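Peptidyl-tRNA hydrolase (Thermoplasma acidophilum, PDB 1RLK) probably hydrolyses peptidyl-tRNAs that drop off the ribosome during protein synthesis, releasing an N-acyl amino acid and free tRNA. Local coordinates at residues V2-I7 and D102-L107; I76-V81 and T95-G100. All coordinates share one frame; numbering follows the deposited sequence.

The chain starts with strand 3-10, an inner strand of a four-stranded mixed sheet, and its first residues wait for contact 1 until residues 102-107 return, near the C-terminal end. The large loop closed there carries helices 17-38, 40-48 and 61-74 and strand 53-58. Contact 2 is nested inside it: strand 78-82 turns back through an eleven-residue connection and pairs with residues 95-100 as a beta hairpin. Strand 94-103 serves both contacts, joining the hairpin to strand 3-10 before leading into helix 104-111. The two meet directly where Val-6 O probably accepts a hydrogen bond from Leu-99 N, and where Asp-102 packs on Ile-76.

Contact 1: V2-I7 and D102-L107; sequences VKKMVI and DEEEKL
Lys-4 and Glu-104 form a salt bridge: Lys-4 NZ donates to Glu-104 OE2 at 2.9 Å from above the carboxylate plane, with a weak second bond to OE1 of the same group. Glu-104 CG stands anti to its backbone N (chi1 179°) and the chain runs on extended, while the lysine bends at chi2 and chi4. The two cross obliquely, with Lys-4 CG 3.9 Å from Glu-104 CB. Arg-52 brings a like charge close to Lys-4 NZ, which the carboxylate would probably help to offset.

The backbone of Lys-4 is held by two hydrogen bonds. Its N donates to Asp-102 O at 3.0 Å, nearly along the C=O axis, and its O accepts from Asp-102 N, an antiparallel hydrogen-bonded pair. One residue back from Lys-4 and one on from Asp-102, Lys-3 and Glu-103 form an antiparallel non-hydrogen-bonded pair, their side chains diverging, and Glu-104 N adds a weak bond to Val-2 O. Here the sheet of this alpha/beta fold passes straight into a helix: strand 94-103 ends beside strand 3-10, and Glu-103 is the N-cap of helix 104-111. Asp-102 OD1 ties the junction together, taking Glu-103 N at 2.8 Å through its anti lone pair and a salt bridge from Lys-106 NZ on the syn side, 30° out of the carboxylate plane.

Leu-107, in the first turn of that helix, points its side chain toward residues 2-7. Its N bonds to Glu-103 O. Leu-107 CB sits 4.0 Å from Val-6 CG2, the two side chains sliding past each other in opposite directions. Met-5 points away from residues 102-107, onto helix 17-38 and Trp-46 of helix 40-48, and Val-6 also touches Val-56 of the neighbouring strand 53-58.

Contact 2: I76-V81 and T95-G100; sequences IVNEIV and TCIGLG
Val-81 and Cys-96 pair at one end of a ladder of five backbone hydrogen bonds. Val-81 N donates to Cys-96 O at 2.9 Å and Val-81 O accepts from Thr-95 N; Glu-79 exchanges two bonds with Gly-98, and Gly-100 N reaches Val-77 O at 2.8 Å. Between these rungs CA-H...O contacts fill in, as from Asn-78 CA to Gly-98 O at 3.0 Å.

The strands run antiparallel at 169°, the two arms of a beta hairpin in which 78-82 is an outermost strand of the sheet. Gly-100 adopts a positive phi of 98°, at which a CB would run into the carbonyl O of Leu-99.

Apolar contacts lie on both faces. Val-81 sets CB 3.6 Å from Cys-96 SG, on the face covered by helix 17-38. On the other, the side chains of Ile-80 and Ile-97 cross, Ile-80 CG1 coming within 3.8 Å of Ile-97 CD1, and Asn-78 CB lies 3.7 Å from Leu-99 CD2, under helix 61-74.

Among the polar side chains, Asn-78 has CG between its backbone N and carbonyl carbon (chi1 66°); its ND2 bonds Ile-76 O at 2.9 Å, the acceptor in the amide plane, fastening Asn-78 to the backbone just before the strand. Other bonds anchor the hairpin to its surroundings: ND2 is also hydrogen-bonded to Asp-72 OD1, and OD1 to Lys-68 NZ. Glu-79 forms a salt bridge to Arg-34, and Thr-95 OG1 is hydrogen-bonded to Gln-23 OE1.

Contact 1: V2-I7 and D102-L107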
ATOM      1  N   VAL A   2      -4.550   5.312 -15.586  1.00 35.90           N
ATOM      2  CA  VAL A   2      -3.122   5.018 -15.935  1.00 36.13           C
ATOM      3  C   VAL A   2      -2.187   5.331 -14.747  1.00 35.09           C
ATOM      4  O   VAL A   2      -1.112   4.719 -14.603  1.00 35.69           O
ATOM      5  CB  VAL A   2      -2.717   5.758 -17.244  1.00 36.46           C
ATOM      6  CG1 VAL A   2      -1.226   6.104 -17.297  1.00 37.14           C
ATOM      7  CG2 VAL A   2      -3.108   4.927 -18.467  1.00 37.44           C
ATOM      8  N   LYS A   3      -2.582   6.286 -13.903  1.00 33.20           N
ATOM      9  CA  LYS A   3      -2.009   6.364 -12.567  1.00 31.24           C
ATOM     10  C   LYS A   3      -2.804   5.387 -11.711  1.00 29.36           C
ATOM     11  O   LYS A   3      -4.027   5.332 -11.807  1.00 29.20           O
ATOM     12  CB  LYS A   3      -2.079   7.779 -11.992  1.00 31.32           C
ATOM     13  CG  LYS A   3      -1.286   8.826 -12.776  1.00 32.42           C
ATOM     14  CD  LYS A   3       0.207   8.494 -12.861  1.00 33.70           C
ATOM     15  CE  LYS A   3       0.996   9.596 -13.568  1.00 35.32           C
ATOM     16  NZ  LYS A   3       1.059   9.337 -15.020  1.00 36.26           N
ATOM     17  N   LYS A   4      -2.102   4.567 -10.937  1.00 26.73           N
ATOM     18  CA  LYS A   4      -2.732   3.636 -10.014  1.00 25.82           C
ATOM     19  C   LYS A   4      -2.041   3.672  -8.646  1.00 23.56           C
ATOM     20  O   LYS A   4      -0.902   4.088  -8.523  1.00 23.18           O
ATOM     21  CB  LYS A   4      -2.675   2.206 -10.565  1.00 26.27           C
ATOM     22  CG  LYS A   4      -3.118   2.035 -12.045  1.00 27.85           C
ATOM     23  CD  LYS A   4      -4.555   1.569 -12.184  1.00 29.46           C
ATOM     24  CE  LYS A   4      -4.894   1.189 -13.641  1.00 31.29           C
ATOM     25  NZ  LYS A   4      -4.897  -0.294 -13.860  1.00 30.94           N
ATOM     26  N   MET A   5      -2.761   3.237  -7.626  1.00 21.69           N
ATOM     27  CA  MET A   5      -2.184   2.914  -6.329  1.00 20.02           C
ATOM     28  C   MET A   5      -2.194   1.403  -6.157  1.00 18.95           C
ATOM     29  O   MET A   5      -3.100   0.761  -6.639  1.00 19.14           O
ATOM     30  CB  MET A   5      -3.003   3.601  -5.234  1.00 19.83           C
ATOM     31  CG  MET A   5      -2.720   3.101  -3.854  1.00 18.62           C
ATOM     32  SD  MET A   5      -3.600   4.026  -2.614  1.00 17.99           S
ATOM     33  CE  MET A   5      -2.981   5.563  -2.864  1.00 14.77           C
ATOM     34  N   VAL A   6      -1.177   0.827  -5.512  1.00 17.21           N
ATOM     35  CA  VAL A   6      -1.184  -0.581  -5.152  1.00 17.10           C
ATOM     36  C   VAL A   6      -1.143  -0.725  -3.642  1.00 16.95           C
ATOM     37  O   VAL A   6      -0.397  -0.009  -2.985  1.00 15.56           O
ATOM     38  CB  VAL A   6       0.062  -1.332  -5.695  1.00 17.21           C
ATOM     39  CG1 VAL A   6       0.012  -2.814  -5.331  1.00 17.35           C
ATOM     40  CG2 VAL A   6       0.202  -1.131  -7.154  1.00 18.22           C
ATOM     41  N   ILE A   7      -1.911  -1.662  -3.101  1.00 16.71           N
ATOM     42  CA  ILE A   7      -1.765  -2.045  -1.712  1.00 17.45           C
ATOM     43  C   ILE A   7      -1.529  -3.528  -1.639  1.00 17.79           C
ATOM     44  O   ILE A   7      -2.304  -4.306  -2.180  1.00 18.07           O
ATOM     45  CB  ILE A   7      -3.011  -1.657  -0.870  1.00 16.95           C
ATOM     46  CG1 ILE A   7      -3.344  -0.186  -1.063  1.00 16.98           C
ATOM     47  CG2 ILE A   7      -2.748  -1.949   0.601  1.00 18.22           C
ATOM     48  CD1 ILE A   7      -4.416   0.067  -2.096  1.00 14.80           C
ATOM     49  N   ASP A 102       1.143   6.223  -8.537  1.00 22.43           N
ATOM     50  CA  ASP A 102       2.245   6.419  -9.483  1.00 23.30           C
ATOM     51  C   ASP A 102       1.894   5.822 -10.850  1.00 23.68           C
ATOM     52  O   ASP A 102       0.750   5.486 -11.098  1.00 22.93           O
ATOM     53  CB  ASP A 102       3.541   5.812  -8.926  1.00 22.51           C
ATOM     54  CG  ASP A 102       4.757   6.673  -9.235  1.00 23.90           C
ATOM     55  OD1 ASP A 102       4.963   7.004 -10.426  1.00 23.77           O
ATOM     56  OD2 ASP A 102       5.543   7.094  -8.361  1.00 21.78           O
ATOM     57  N   GLU A 103       2.882   5.705 -11.738  1.00 25.40           N
ATOM     58  CA  GLU A 103       2.681   5.091 -13.050  1.00 26.04           C
ATOM     59  C   GLU A 103       2.563   3.608 -12.845  1.00 25.79           C
ATOM     60  O   GLU A 103       3.426   3.002 -12.214  1.00 25.84           O
ATOM     61  CB  GLU A 103       3.870   5.363 -13.992  1.00 26.11           C
ATOM     62  CG  GLU A 103       4.200   6.822 -14.173  1.00 28.62           C
ATOM     63  CD  GLU A 103       5.341   7.064 -15.145  1.00 31.97           C
ATOM     64  OE1 GLU A 103       6.183   6.157 -15.342  1.00 35.09           O
ATOM     65  OE2 GLU A 103       5.392   8.180 -15.701  1.00 34.28           O
ATOM     66  N   GLU A 104       1.509   3.016 -13.399  1.00 26.60           N
ATOM     67  CA  GLU A 104       1.291   1.571 -13.324  1.00 27.31           C
ATOM     68  C   GLU A 104       2.501   0.730 -13.753  1.00 27.34           C
ATOM     69  O   GLU A 104       2.809  -0.288 -13.144  1.00 27.30           O
ATOM     70  CB  GLU A 104       0.064   1.187 -14.171  1.00 27.82           C
ATOM     71  CG  GLU A 104      -0.247  -0.304 -14.175  1.00 29.52           C
ATOM     72  CD  GLU A 104      -1.691  -0.609 -14.573  1.00 31.88           C
ATOM     73  OE1 GLU A 104      -2.240   0.091 -15.440  1.00 35.68           O
ATOM     74  OE2 GLU A 104      -2.287  -1.538 -14.008  1.00 32.50           O
ATOM     75  N   GLU A 105       3.171   1.130 -14.824  1.00 27.50           N
ATOM     76  CA  GLU A 105       4.339   0.386 -15.310  1.00 27.87           C
ATOM     77  C   GLU A 105       5.439   0.342 -14.250  1.00 27.33           C
ATOM     78  O   GLU A 105       6.096  -0.695 -14.058  1.00 26.00           O
ATOM     79  CB  GLU A 105       4.858   1.001 -16.622  1.00 28.41           C
ATOM     80  CG  GLU A 105       6.285   0.613 -17.031  1.00 31.52           C
ATOM     81  CD  GLU A 105       6.356  -0.342 -18.222  1.00 34.91           C
ATOM     82  OE1 GLU A 105       5.568  -0.202 -19.176  1.00 37.01           O
ATOM     83  OE2 GLU A 105       7.225  -1.232 -18.205  1.00 37.04           O
ATOM     84  N   LYS A 106       5.643   1.478 -13.581  1.00 26.97           N
ATOM     85  CA  LYS A 106       6.624   1.586 -12.502  1.00 26.80           C
ATOM     86  C   LYS A 106       6.223   0.688 -11.337  1.00 25.75           C
ATOM     87  O   LYS A 106       7.024  -0.119 -10.866  1.00 25.18           O
ATOM     88  CB  LYS A 106       6.759   3.045 -12.037  1.00 27.27           C
ATOM     89  CG  LYS A 106       8.133   3.428 -11.547  1.00 30.17           C
ATOM     90  CD  LYS A 106       8.166   4.869 -11.002  1.00 33.25           C
ATOM     91  CE  LYS A 106       8.208   5.917 -12.118  1.00 35.62           C
ATOM     92  NZ  LYS A 106       7.811   7.292 -11.637  1.00 36.14           N
ATOM     93  N   LEU A 107       4.966   0.806 -10.907  1.00 24.87           N
ATOM     94  CA  LEU A 107       4.453   0.041  -9.786  1.00 24.38           C
ATOM     95  C   LEU A 107       4.497  -1.457 -10.062  1.00 23.90           C
ATOM     96  O   LEU A 107       4.803  -2.228  -9.180  1.00 23.10           O
ATOM     97  CB  LEU A 107       3.031   0.488  -9.414  1.00 24.59           C
ATOM     98  CG  LEU A 107       2.951   1.920  -8.868  1.00 25.06           C
ATOM     99  CD1 LEU A 107       1.529   2.409  -8.768  1.00 25.78           C
ATOM    100  CD2 LEU A 107       3.616   1.995  -7.493  1.00 25.14           C
TER

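Contact 2: I76-V81 and T95-G100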
ATOM      1  N   ILE A  76       9.257   6.014  -4.719  1.00 23.20           N
ATOM      2  CA  ILE A  76       7.807   5.889  -4.753  1.00 23.11           C
ATOM      3  C   ILE A  76       7.256   6.040  -3.340  1.00 22.45           C
ATOM      4  O   ILE A  76       7.730   5.394  -2.389  1.00 21.63           O
ATOM      5  CB  ILE A  76       7.392   4.536  -5.373  1.00 23.30           C
ATOM      6  CG1 ILE A  76       7.786   4.500  -6.862  1.00 24.38           C
ATOM      7  CG2 ILE A  76       5.883   4.306  -5.217  1.00 24.11           C
ATOM      8  CD1 ILE A  76       7.729   3.112  -7.507  1.00 25.16           C
ATOM      9  N   VAL A  77       6.235   6.881  -3.217  1.00 22.17           N
ATOM     10  CA  VAL A  77       5.511   7.030  -1.950  1.00 21.68           C
ATOM     11  C   VAL A  77       5.005   5.686  -1.479  1.00 21.15           C
ATOM     12  O   VAL A  77       4.402   4.926  -2.247  1.00 20.28           O
ATOM     13  CB  VAL A  77       4.313   8.005  -2.088  1.00 21.84           C
ATOM     14  CG1 VAL A  77       3.424   7.968  -0.825  1.00 22.71           C
ATOM     15  CG2 VAL A  77       4.808   9.415  -2.381  1.00 22.56           C
ATOM     16  N   ASN A  78       5.247   5.377  -0.209  1.00 20.73           N
ATOM     17  CA  ASN A  78       4.790   4.123   0.372  1.00 20.23           C
ATOM     18  C   ASN A  78       4.556   4.239   1.860  1.00 19.96           C
ATOM     19  O   ASN A  78       5.201   5.057   2.535  1.00 20.32           O
ATOM     20  CB  ASN A  78       5.798   3.010   0.087  1.00 20.29           C
ATOM     21  CG  ASN A  78       7.137   3.232   0.791  1.00 21.51           C
ATOM     22  OD1 ASN A  78       7.360   2.704   1.880  1.00 20.30           O
ATOM     23  ND2 ASN A  78       8.030   4.008   0.163  1.00 16.38           N
ATOM     24  N   GLU A  79       3.642   3.427   2.379  1.00 19.24           N
ATOM     25  CA  GLU A  79       3.343   3.433   3.801  1.00 18.67           C
ATOM     26  C   GLU A  79       3.102   2.027   4.280  1.00 18.78           C
ATOM     27  O   GLU A  79       2.176   1.350   3.808  1.00 17.41           O
ATOM     28  CB  GLU A  79       2.103   4.283   4.082  1.00 19.42           C
ATOM     29  CG  GLU A  79       1.735   4.366   5.553  1.00 20.64           C
ATOM     30  CD  GLU A  79       2.649   5.275   6.368  1.00 22.86           C
ATOM     31  OE1 GLU A  79       3.522   6.003   5.794  1.00 22.39           O
ATOM     32  OE2 GLU A  79       2.452   5.274   7.594  1.00 24.43           O
ATOM     33  N   ILE A  80       3.943   1.580   5.212  1.00 18.19           N
ATOM     34  CA  ILE A  80       3.707   0.369   5.954  1.00 18.80           C
ATOM     35  C   ILE A  80       2.620   0.638   6.995  1.00 19.36           C
ATOM     36  O   ILE A  80       2.685   1.618   7.736  1.00 19.43           O
ATOM     37  CB  ILE A  80       5.014  -0.112   6.618  1.00 19.54           C
ATOM     38  CG1 ILE A  80       5.887  -0.790   5.561  1.00 21.29           C
ATOM     39  CG2 ILE A  80       4.723  -1.063   7.780  1.00 19.47           C
ATOM     40  CD1 ILE A  80       7.292  -1.078   6.008  1.00 24.21           C
ATOM     41  N   VAL A  81       1.633  -0.246   7.047  1.00 18.75           N
ATOM     42  CA  VAL A  81       0.488  -0.063   7.902  1.00 19.49           C
ATOM     43  C   VAL A  81       0.557  -1.076   9.024  1.00 19.72           C
ATOM     44  O   VAL A  81       0.835  -2.251   8.792  1.00 20.24           O
ATOM     45  CB  VAL A  81      -0.824  -0.207   7.096  1.00 18.62           C
ATOM     46  CG1 VAL A  81      -2.026  -0.383   8.028  1.00 19.97           C
ATOM     47  CG2 VAL A  81      -1.002   1.002   6.194  1.00 20.23           C
ATOM     48  N   THR A  95       0.465  -5.090   8.664  1.00 20.66           N
ATOM     49  CA  THR A  95      -0.602  -5.786   7.931  1.00 19.81           C
ATOM     50  C   THR A  95      -0.468  -5.661   6.424  1.00 19.37           C
ATOM     51  O   THR A  95      -0.826  -6.576   5.697  1.00 20.31           O
ATOM     52  CB  THR A  95      -2.000  -5.236   8.338  1.00 19.84           C
ATOM     53  OG1 THR A  95      -2.049  -3.799   8.215  1.00 18.42           O
ATOM     54  CG2 THR A  95      -2.270  -5.501   9.788  1.00 19.34           C
ATOM     55  N   CYS A  96      -0.004  -4.516   5.952  1.00 18.79           N
ATOM     56  CA  CYS A  96       0.043  -4.232   4.532  1.00 18.56           C
ATOM     57  C   CYS A  96       0.941  -3.051   4.229  1.00 18.66           C
ATOM     58  O   CYS A  96       1.452  -2.402   5.138  1.00 19.18           O
ATOM     59  CB  CYS A  96      -1.377  -3.978   4.011  1.00 18.68           C
ATOM     60  SG  CYS A  96      -2.162  -2.501   4.684  1.00 19.54           S
ATOM     61  N   ILE A  97       1.173  -2.789   2.946  1.00 17.86           N
ATOM     62  CA  ILE A  97       1.927  -1.617   2.525  1.00 17.64           C
ATOM     63  C   ILE A  97       1.261  -0.977   1.315  1.00 17.42           C
ATOM     64  O   ILE A  97       0.904  -1.667   0.359  1.00 17.50           O
ATOM     65  CB  ILE A  97       3.409  -1.968   2.241  1.00 17.20           C
ATOM     66  CG1 ILE A  97       4.191  -0.725   1.847  1.00 17.16           C
ATOM     67  CG2 ILE A  97       3.545  -3.026   1.156  1.00 17.04           C
ATOM     68  CD1 ILE A  97       5.694  -0.962   1.774  1.00 16.80           C
ATOM     69  N   GLY A  98       1.056   0.330   1.375  1.00 16.82           N
ATOM     70  CA  GLY A  98       0.533   1.085   0.247  1.00 17.41           C
ATOM     71  C   GLY A  98       1.643   1.699  -0.587  1.00 17.89           C
ATOM     72  O   GLY A  98       2.695   2.089  -0.053  1.00 17.31           O
ATOM     73  N   LEU A  99       1.411   1.788  -1.891  1.00 17.74           N
ATOM     74  CA  LEU A  99       2.346   2.408  -2.829  1.00 18.56           C
ATOM     75  C   LEU A  99       1.621   3.345  -3.778  1.00 18.97           C
ATOM     76  O   LEU A  99       0.610   2.970  -4.382  1.00 19.16           O
ATOM     77  CB  LEU A  99       3.071   1.371  -3.692  1.00 18.67           C
ATOM     78  CG  LEU A  99       3.542   0.058  -3.110  1.00 20.66           C
ATOM     79  CD1 LEU A  99       3.978  -0.842  -4.245  1.00 22.16           C
ATOM     80  CD2 LEU A  99       4.710   0.291  -2.149  1.00 22.78           C
ATOM     81  N   GLY A 100       2.161   4.545  -3.950  1.00 18.95           N
ATOM     82  CA  GLY A 100       1.663   5.474  -4.947  1.00 19.45           C
ATOM     83  C   GLY A 100       0.711   6.507  -4.375  1.00 20.03           C
ATOM     84  O   GLY A 100       0.723   6.742  -3.160  1.00 19.97           O
TER